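Local coordinates for muconate lactonizing enzyme (Corynebacterium glutamicum, PDB 3I4K), which belongs to the enolase superfamily, joining an N-terminal capping domain to a TIM-barrel-like domain that holds a magnesium ion, at residues Val11-Leu16 and His35-Ser40; Pro79-Arg84 and Ala94-Val99. All blocks are in the same frame, centred on the assembly; numbering follows the deposited sequence.

Both contacts lie in the N-terminal domain and on the same side of the chain's centre, their own centres about 18 Å apart. Interaction 1 joins two strands of the antiparallel sheet and is the more deeply buried, held by a ladder of six backbone hydrogen bonds with side-chain packing on both faces. Interaction 2, nearer the surface, holds the end of helix 66-81 and the turn that closes it against helix 89-99, with side chains alone: a salt bridge beside a small apolar cluster. Helix 66-81 links them, since it covers one face of the strands in interaction 1 and supplies V80 and L81 to interaction 2. The two meet directly where V11 CG1 packs on L81 CD2, 3.8 Å away.

Interaction 1: residues Val11-Leu16 and His35-Ser40; sequences VESRIL and HILLVS
L16 and L38 meet through their methyl ends, CD1 of L16 lying 3.9 Å from CD2 of L38, and the two side chains pass each other at a slant. CG of L16 stands anti to its own carbonyl carbon (chi1 -52°), which sets it 4.2 Å from CB of L38. I36 shares this face, as do E12, R14 and S40, and helix 366-372 packs over it through contacts with R14 and L38. Here R14 runs extended as far as NE, and the turn at its last torsion (chi4 67°) brings CZ round toward E12. NH1 and NH2 both grip one oxygen of that residue, with NH2 2.9 Å from E12 OE1. Both nitrogens come from the same side, above the carboxylate plane, and H42 adds a weak bond to that oxygen. Across the strands S40 lies beside E12, its OG 3.6 Å from CB of E12.

The other face, covered by helix 66-81, is mostly apolar. L37 sends CD1 between two neighbours, 3.8 Å from CB of S13 and 3.9 Å from CG1 of I15, while the hydroxyl of S13 is satisfied by D74 of the helix.

Six backbone hydrogen bonds tie the strands, two for each of the pairs E12-S40, R14-L38 and L16-I36. L16 N to I36 O is the shortest at 2.6 Å. S13-V39 and I15-L37 are the non-hydrogen-bonded pairs between them. The whole is an antiparallel beta hairpin, the first two strands of the three-stranded sheet in the enolase-type capping domain.

Interaction 2: residues Pro79-Arg84 and Ala94-Val99; sequences PVLIGR and ADLERV
R84 presents the edge of its guanidinium to D95, whose OD2 lies close to the guanidinium plane, while the carboxylate plane is turned 44° from it. NH1 makes the main bond, 2.8 Å to D95 OD2, arriving on the anti side of that oxygen; NH2 adds a weak one to the same atom and has a second acid partner in E88. R84 thus bridges two carboxylates from the type II beta turn L81-R84 that closes helix 66-81 in the helical part of the capping domain. The R84 chain bends at chi3 (67°), which places NE on the D95 side of CD.

Beside the ion pair, V80 points toward helix 89-99 and packs obliquely on L96, whose CD2 lies 3.8 Å from V80 CB. The same methyl of L96 touches L81, 4.1 Å from its CD1, and L81 also touches V110 and M114 of helix 104-121, so the apolar layer runs across three helices. Where that layer nears the surface, V80 and V99 meet tip to tip, with V80 CG2 4.1 Å from V99 CG1.

Interaction 1: residues Val11-Leu16 and His35-Ser40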
ATOM      1  N   VAL A  11      14.044  17.303 -15.991  1.00 62.46           N
ATOM      2  CA  VAL A  11      13.906  15.856 -16.119  1.00 61.95           C
ATOM      3  C   VAL A  11      14.339  15.486 -17.533  1.00 60.48           C
ATOM      4  O   VAL A  11      13.792  16.004 -18.505  1.00 60.26           O
ATOM      5  CB  VAL A  11      12.446  15.398 -15.917  1.00 61.20           C
ATOM      6  CG1 VAL A  11      12.073  15.441 -14.445  1.00 61.80           C
ATOM      7  CG2 VAL A  11      11.530  16.298 -16.695  1.00 61.75           C
ATOM      8  N   GLU A  12      15.326  14.603 -17.648  1.00 60.16           N
ATOM      9  CA  GLU A  12      15.822  14.179 -18.953  1.00 59.94           C
ATOM     10  C   GLU A  12      15.595  12.689 -19.154  1.00 58.97           C
ATOM     11  O   GLU A  12      15.508  11.937 -18.188  1.00 58.77           O
ATOM     12  CB  GLU A  12      17.324  14.458 -19.081  1.00 61.05           C
ATOM     13  CG  GLU A  12      17.751  15.894 -18.815  1.00 63.29           C
ATOM     14  CD  GLU A  12      19.246  16.100 -19.036  1.00 64.60           C
ATOM     15  OE1 GLU A  12      20.046  15.300 -18.498  1.00 62.90           O
ATOM     16  OE2 GLU A  12      19.615  17.064 -19.744  1.00 65.65           O
ATOM     17  N   SER A  13      15.515  12.266 -20.413  1.00 58.34           N
ATOM     18  CA  SER A  13      15.315  10.858 -20.740  1.00 58.22           C
ATOM     19  C   SER A  13      16.276  10.433 -21.843  1.00 57.92           C
ATOM     20  O   SER A  13      16.322  11.047 -22.911  1.00 58.33           O
ATOM     21  CB  SER A  13      13.869  10.608 -21.188  1.00 57.32           C
ATOM     22  OG  SER A  13      13.553  11.331 -22.367  1.00 56.04           O
ATOM     23  N   ARG A  14      17.044   9.382 -21.579  1.00 57.07           N
ATOM     24  CA  ARG A  14      18.006   8.882 -22.549  1.00 57.87           C
ATOM     25  C   ARG A  14      17.713   7.437 -22.920  1.00 56.94           C
ATOM     26  O   ARG A  14      17.505   6.593 -22.045  1.00 56.04           O
ATOM     27  CB  ARG A  14      19.430   8.953 -21.986  1.00 60.74           C
ATOM     28  CG  ARG A  14      19.939  10.349 -21.666  1.00 63.29           C
ATOM     29  CD  ARG A  14      21.348  10.289 -21.078  1.00 65.35           C
ATOM     30  NE  ARG A  14      21.917  11.622 -20.897  1.00 69.85           N
ATOM     31  CZ  ARG A  14      21.461  12.526 -20.034  1.00 71.19           C
ATOM     32  NH1 ARG A  14      20.423  12.249 -19.255  1.00 71.34           N
ATOM     33  NH2 ARG A  14      22.039  13.718 -19.955  1.00 72.72           N
ATOM     34  N   ILE A  15      17.706   7.151 -24.219  1.00 54.96           N
ATOM     35  CA  ILE A  15      17.474   5.792 -24.677  1.00 53.82           C
ATOM     36  C   ILE A  15      18.824   5.090 -24.715  1.00 53.72           C
ATOM     37  O   ILE A  15      19.754   5.556 -25.375  1.00 55.67           O
ATOM     38  CB  ILE A  15      16.859   5.761 -26.089  1.00 53.63           C
ATOM     39  CG1 ILE A  15      15.475   6.413 -26.067  1.00 53.01           C
ATOM     40  CG2 ILE A  15      16.791   4.327 -26.590  1.00 50.65           C
ATOM     41  CD1 ILE A  15      14.770   6.408 -27.410  1.00 52.07           C
ATOM     42  N   LEU A  16      18.938   3.979 -23.998  1.00 52.10           N
ATOM     43  CA  LEU A  16      20.183   3.231 -23.964  1.00 51.55           C
ATOM     44  C   LEU A  16      20.019   1.844 -24.563  1.00 52.44           C
ATOM     45  O   LEU A  16      19.086   1.112 -24.217  1.00 51.73           O
ATOM     46  CB  LEU A  16      20.684   3.092 -22.525  1.00 50.18           C
ATOM     47  CG  LEU A  16      20.801   4.365 -21.690  1.00 49.07           C
ATOM     48  CD1 LEU A  16      21.526   4.023 -20.405  1.00 49.89           C
ATOM     49  CD2 LEU A  16      21.543   5.452 -22.457  1.00 47.99           C
ATOM     50  N   HIS A  35      16.796  -2.399 -24.435  1.00 48.39           N
ATOM     51  CA  HIS A  35      16.582  -0.982 -24.670  1.00 48.07           C
ATOM     52  C   HIS A  35      16.064  -0.411 -23.366  1.00 49.13           C
ATOM     53  O   HIS A  35      15.062  -0.875 -22.818  1.00 50.00           O
ATOM     54  CB  HIS A  35      15.560  -0.788 -25.788  1.00 47.33           C
ATOM     55  CG  HIS A  35      15.788  -1.687 -26.962  1.00 48.39           C
ATOM     56  ND1 HIS A  35      16.954  -1.668 -27.696  1.00 48.07           N
ATOM     57  CD2 HIS A  35      15.025  -2.672 -27.494  1.00 46.71           C
ATOM     58  CE1 HIS A  35      16.901  -2.605 -28.627  1.00 48.26           C
ATOM     59  NE2 HIS A  35      15.741  -3.228 -28.525  1.00 48.34           N
ATOM     60  N   ILE A  36      16.752   0.606 -22.873  1.00 48.92           N
ATOM     61  CA  ILE A  36      16.388   1.208 -21.612  1.00 47.30           C
ATOM     62  C   ILE A  36      16.221   2.712 -21.717  1.00 48.35           C
ATOM     63  O   ILE A  36      17.082   3.406 -22.256  1.00 49.31           O
ATOM     64  CB  ILE A  36      17.473   0.887 -20.570  1.00 47.47           C
ATOM     65  CG1 ILE A  36      17.668  -0.631 -20.508  1.00 47.69           C
ATOM     66  CG2 ILE A  36      17.104   1.469 -19.215  1.00 44.94           C
ATOM     67  CD1 ILE A  36      18.829  -1.083 -19.659  1.00 48.17           C
ATOM     68  N   LEU A  37      15.098   3.216 -21.224  1.00 47.60           N
ATOM     69  CA  LEU A  37      14.880   4.652 -21.222  1.00 47.67           C
ATOM     70  C   LEU A  37      15.339   5.125 -19.853  1.00 49.36           C
ATOM     71  O   LEU A  37      14.581   5.052 -18.884  1.00 49.77           O
ATOM     72  CB  LEU A  37      13.406   5.009 -21.390  1.00 44.56           C
ATOM     73  CG  LEU A  37      13.217   6.531 -21.347  1.00 44.66           C
ATOM     74  CD1 LEU A  37      13.767   7.131 -22.643  1.00 43.09           C
ATOM     75  CD2 LEU A  37      11.750   6.897 -21.166  1.00 41.52           C
ATOM     76  N   LEU A  38      16.582   5.590 -19.768  1.00 50.22           N
ATOM     77  CA  LEU A  38      17.116   6.075 -18.501  1.00 49.59           C
ATOM     78  C   LEU A  38      16.582   7.480 -18.277  1.00 49.44           C
ATOM     79  O   LEU A  38      16.937   8.410 -18.995  1.00 51.57           O
ATOM     80  CB  LEU A  38      18.647   6.085 -18.537  1.00 51.42           C
ATOM     81  CG  LEU A  38      19.384   6.458 -17.247  1.00 52.73           C
ATOM     82  CD1 LEU A  38      19.137   5.410 -16.165  1.00 52.57           C
ATOM     83  CD2 LEU A  38      20.875   6.552 -17.545  1.00 53.66           C
ATOM     84  N   VAL A  39      15.707   7.628 -17.294  1.00 47.89           N
ATOM     85  CA  VAL A  39      15.113   8.921 -16.988  1.00 47.88           C
ATOM     86  C   VAL A  39      15.774   9.490 -15.738  1.00 46.68           C
ATOM     87  O   VAL A  39      16.049   8.761 -14.789  1.00 46.09           O
ATOM     88  CB  VAL A  39      13.582   8.787 -16.754  1.00 47.99           C
ATOM     89  CG1 VAL A  39      12.971  10.149 -16.483  1.00 49.38           C
ATOM     90  CG2 VAL A  39      12.924   8.152 -17.972  1.00 49.54           C
ATOM     91  N   SER A  40      16.036  10.789 -15.742  1.00 46.24           N
ATOM     92  CA  SER A  40      16.668  11.421 -14.594  1.00 46.06           C
ATOM     93  C   SER A  40      15.908  12.650 -14.139  1.00 47.15           C
ATOM     94  O   SER A  40      15.415  13.431 -14.957  1.00 47.39           O
ATOM     95  CB  SER A  40      18.109  11.820 -14.924  1.00 46.23           C
ATOM     96  OG  SER A  40      18.146  12.759 -15.984  1.00 47.10           O
TER

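Interaction 2: residues Pro79-Arg84 and Ala94-Val99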
ATOM      1  N   PRO A  79       6.807  17.458 -17.917  1.00 50.45           N
ATOM      2  CA  PRO A  79       6.332  18.822 -17.681  1.00 50.67           C
ATOM      3  C   PRO A  79       5.446  19.006 -16.460  1.00 50.57           C
ATOM      4  O   PRO A  79       5.194  20.137 -16.039  1.00 48.74           O
ATOM      5  CB  PRO A  79       5.613  19.169 -18.985  1.00 51.52           C
ATOM      6  CG  PRO A  79       5.147  17.836 -19.480  1.00 52.10           C
ATOM      7  CD  PRO A  79       6.359  16.975 -19.233  1.00 51.71           C
ATOM      8  N   VAL A  80       4.967  17.906 -15.888  1.00 49.42           N
ATOM      9  CA  VAL A  80       4.107  18.008 -14.717  1.00 47.40           C
ATOM     10  C   VAL A  80       4.957  18.180 -13.464  1.00 47.35           C
ATOM     11  O   VAL A  80       4.571  18.889 -12.536  1.00 45.73           O
ATOM     12  CB  VAL A  80       3.199  16.746 -14.548  1.00 47.93           C
ATOM     13  CG1 VAL A  80       2.317  16.902 -13.309  1.00 43.46           C
ATOM     14  CG2 VAL A  80       2.317  16.553 -15.792  1.00 45.16           C
ATOM     15  N   LEU A  81       6.121  17.539 -13.455  1.00 47.92           N
ATOM     16  CA  LEU A  81       7.028  17.597 -12.312  1.00 51.39           C
ATOM     17  C   LEU A  81       7.733  18.936 -12.102  1.00 53.39           C
ATOM     18  O   LEU A  81       7.888  19.398 -10.970  1.00 53.48           O
ATOM     19  CB  LEU A  81       8.105  16.521 -12.442  1.00 50.92           C
ATOM     20  CG  LEU A  81       7.749  15.042 -12.337  1.00 50.12           C
ATOM     21  CD1 LEU A  81       6.703  14.662 -13.369  1.00 51.09           C
ATOM     22  CD2 LEU A  81       9.016  14.245 -12.535  1.00 47.99           C
ATOM     23  N   ILE A  82       8.173  19.540 -13.201  1.00 55.68           N
ATOM     24  CA  ILE A  82       8.912  20.799 -13.169  1.00 56.35           C
ATOM     25  C   ILE A  82       8.310  21.900 -12.308  1.00 57.57           C
ATOM     26  O   ILE A  82       7.136  22.248 -12.440  1.00 58.20           O
ATOM     27  CB  ILE A  82       9.130  21.323 -14.603  1.00 56.71           C
ATOM     28  CG1 ILE A  82       9.940  20.295 -15.392  1.00 54.22           C
ATOM     29  CG2 ILE A  82       9.863  22.664 -14.575  1.00 56.11           C
ATOM     30  CD1 ILE A  82      10.090  20.620 -16.848  1.00 56.94           C
ATOM     31  N   GLY A  83       9.133  22.442 -11.417  1.00 58.58           N
ATOM     32  CA  GLY A  83       8.685  23.509 -10.542  1.00 58.45           C
ATOM     33  C   GLY A  83       8.027  23.034  -9.263  1.00 58.76           C
ATOM     34  O   GLY A  83       7.471  23.843  -8.518  1.00 59.78           O
ATOM     35  N   ARG A  84       8.087  21.731  -8.999  1.00 57.69           N
ATOM     36  CA  ARG A  84       7.481  21.168  -7.791  1.00 56.21           C
ATOM     37  C   ARG A  84       8.508  20.422  -6.958  1.00 55.80           C
ATOM     38  O   ARG A  84       9.496  19.925  -7.491  1.00 56.45           O
ATOM     39  CB  ARG A  84       6.337  20.221  -8.162  1.00 55.71           C
ATOM     40  CG  ARG A  84       5.207  20.904  -8.910  1.00 53.97           C
ATOM     41  CD  ARG A  84       4.117  19.928  -9.310  1.00 52.76           C
ATOM     42  NE  ARG A  84       3.400  19.392  -8.156  1.00 53.05           N
ATOM     43  CZ  ARG A  84       2.356  18.575  -8.250  1.00 53.35           C
ATOM     44  NH1 ARG A  84       1.914  18.204  -9.448  1.00 51.97           N
ATOM     45  NH2 ARG A  84       1.754  18.130  -7.154  1.00 51.80           N
ATOM     46  N   ALA A  94      -0.302  11.320  -8.784  1.00 42.13           N
ATOM     47  CA  ALA A  94      -1.747  11.434  -8.948  1.00 41.47           C
ATOM     48  C   ALA A  94      -2.075  12.401 -10.083  1.00 42.76           C
ATOM     49  O   ALA A  94      -3.016  12.176 -10.838  1.00 42.04           O
ATOM     50  CB  ALA A  94      -2.392  11.906  -7.655  1.00 42.02           C
ATOM     51  N   ASP A  95      -1.299  13.475 -10.215  1.00 42.20           N
ATOM     52  CA  ASP A  95      -1.564  14.430 -11.278  1.00 42.88           C
ATOM     53  C   ASP A  95      -1.167  13.909 -12.655  1.00 41.98           C
ATOM     54  O   ASP A  95      -1.661  14.405 -13.661  1.00 41.76           O
ATOM     55  CB  ASP A  95      -0.857  15.764 -11.009  1.00 44.43           C
ATOM     56  CG  ASP A  95      -1.421  16.485  -9.800  1.00 46.73           C
ATOM     57  OD1 ASP A  95      -2.658  16.485  -9.622  1.00 47.43           O
ATOM     58  OD2 ASP A  95      -0.629  17.058  -9.028  1.00 48.23           O
ATOM     59  N   LEU A  96      -0.273  12.925 -12.712  1.00 41.14           N
ATOM     60  CA  LEU A  96       0.120  12.385 -14.006  1.00 42.54           C
ATOM     61  C   LEU A  96      -1.097  11.794 -14.718  1.00 43.65           C
ATOM     62  O   LEU A  96      -1.227  11.904 -15.936  1.00 43.13           O
ATOM     63  CB  LEU A  96       1.196  11.308 -13.850  1.00 42.04           C
ATOM     64  CG  LEU A  96       2.521  11.723 -13.206  1.00 44.13           C
ATOM     65  CD1 LEU A  96       3.556  10.624 -13.443  1.00 39.32           C
ATOM     66  CD2 LEU A  96       3.001  13.052 -13.807  1.00 43.78           C
ATOM     67  N   GLU A  97      -1.984  11.168 -13.945  1.00 44.61           N
ATOM     68  CA  GLU A  97      -3.194  10.555 -14.488  1.00 44.95           C
ATOM     69  C   GLU A  97      -4.041  11.549 -15.276  1.00 45.88           C
ATOM     70  O   GLU A  97      -4.739  11.171 -16.220  1.00 45.05           O
ATOM     71  CB  GLU A  97      -4.048   9.962 -13.359  1.00 42.72           C
ATOM     72  CG  GLU A  97      -3.366   8.857 -12.590  1.00 40.47           C
ATOM     73  CD  GLU A  97      -2.858   7.765 -13.503  1.00 42.90           C
ATOM     74  OE1 GLU A  97      -3.669   7.210 -14.284  1.00 39.92           O
ATOM     75  OE2 GLU A  97      -1.645   7.471 -13.442  1.00 40.79           O
ATOM     76  N   ARG A  98      -3.980  12.822 -14.904  1.00 46.15           N
ATOM     77  CA  ARG A  98      -4.778  13.826 -15.598  1.00 48.41           C
ATOM     78  C   ARG A  98      -4.288  14.122 -17.014  1.00 48.30           C
ATOM     79  O   ARG A  98      -5.054  14.602 -17.851  1.00 49.66           O
ATOM     80  CB  ARG A  98      -4.822  15.126 -14.780  1.00 51.43           C
ATOM     81  CG  ARG A  98      -5.474  14.978 -13.406  1.00 54.18           C
ATOM     82  CD  ARG A  98      -5.457  16.294 -12.634  1.00 57.46           C
ATOM     83  NE  ARG A  98      -6.260  17.337 -13.277  1.00 60.69           N
ATOM     84  CZ  ARG A  98      -7.591  17.377 -13.276  1.00 61.95           C
ATOM     85  NH1 ARG A  98      -8.295  16.433 -12.658  1.00 61.43           N
ATOM     86  NH2 ARG A  98      -8.222  18.360 -13.902  1.00 60.86           N
ATOM     87  N   VAL A  99      -3.022  13.816 -17.291  1.00 48.21           N
ATOM     88  CA  VAL A  99      -2.449  14.083 -18.611  1.00 46.85           C
ATOM     89  C   VAL A  99      -2.219  12.843 -19.471  1.00 45.50           C
ATOM     90  O   VAL A  99      -2.216  12.930 -20.706  1.00 42.61           O
ATOM     91  CB  VAL A  99      -1.108  14.847 -18.491  1.00 45.81           C
ATOM     92  CG1 VAL A  99      -1.294  16.081 -17.632  1.00 46.14           C
ATOM     93  CG2 VAL A  99      -0.037  13.949 -17.906  1.00 46.35           C
TER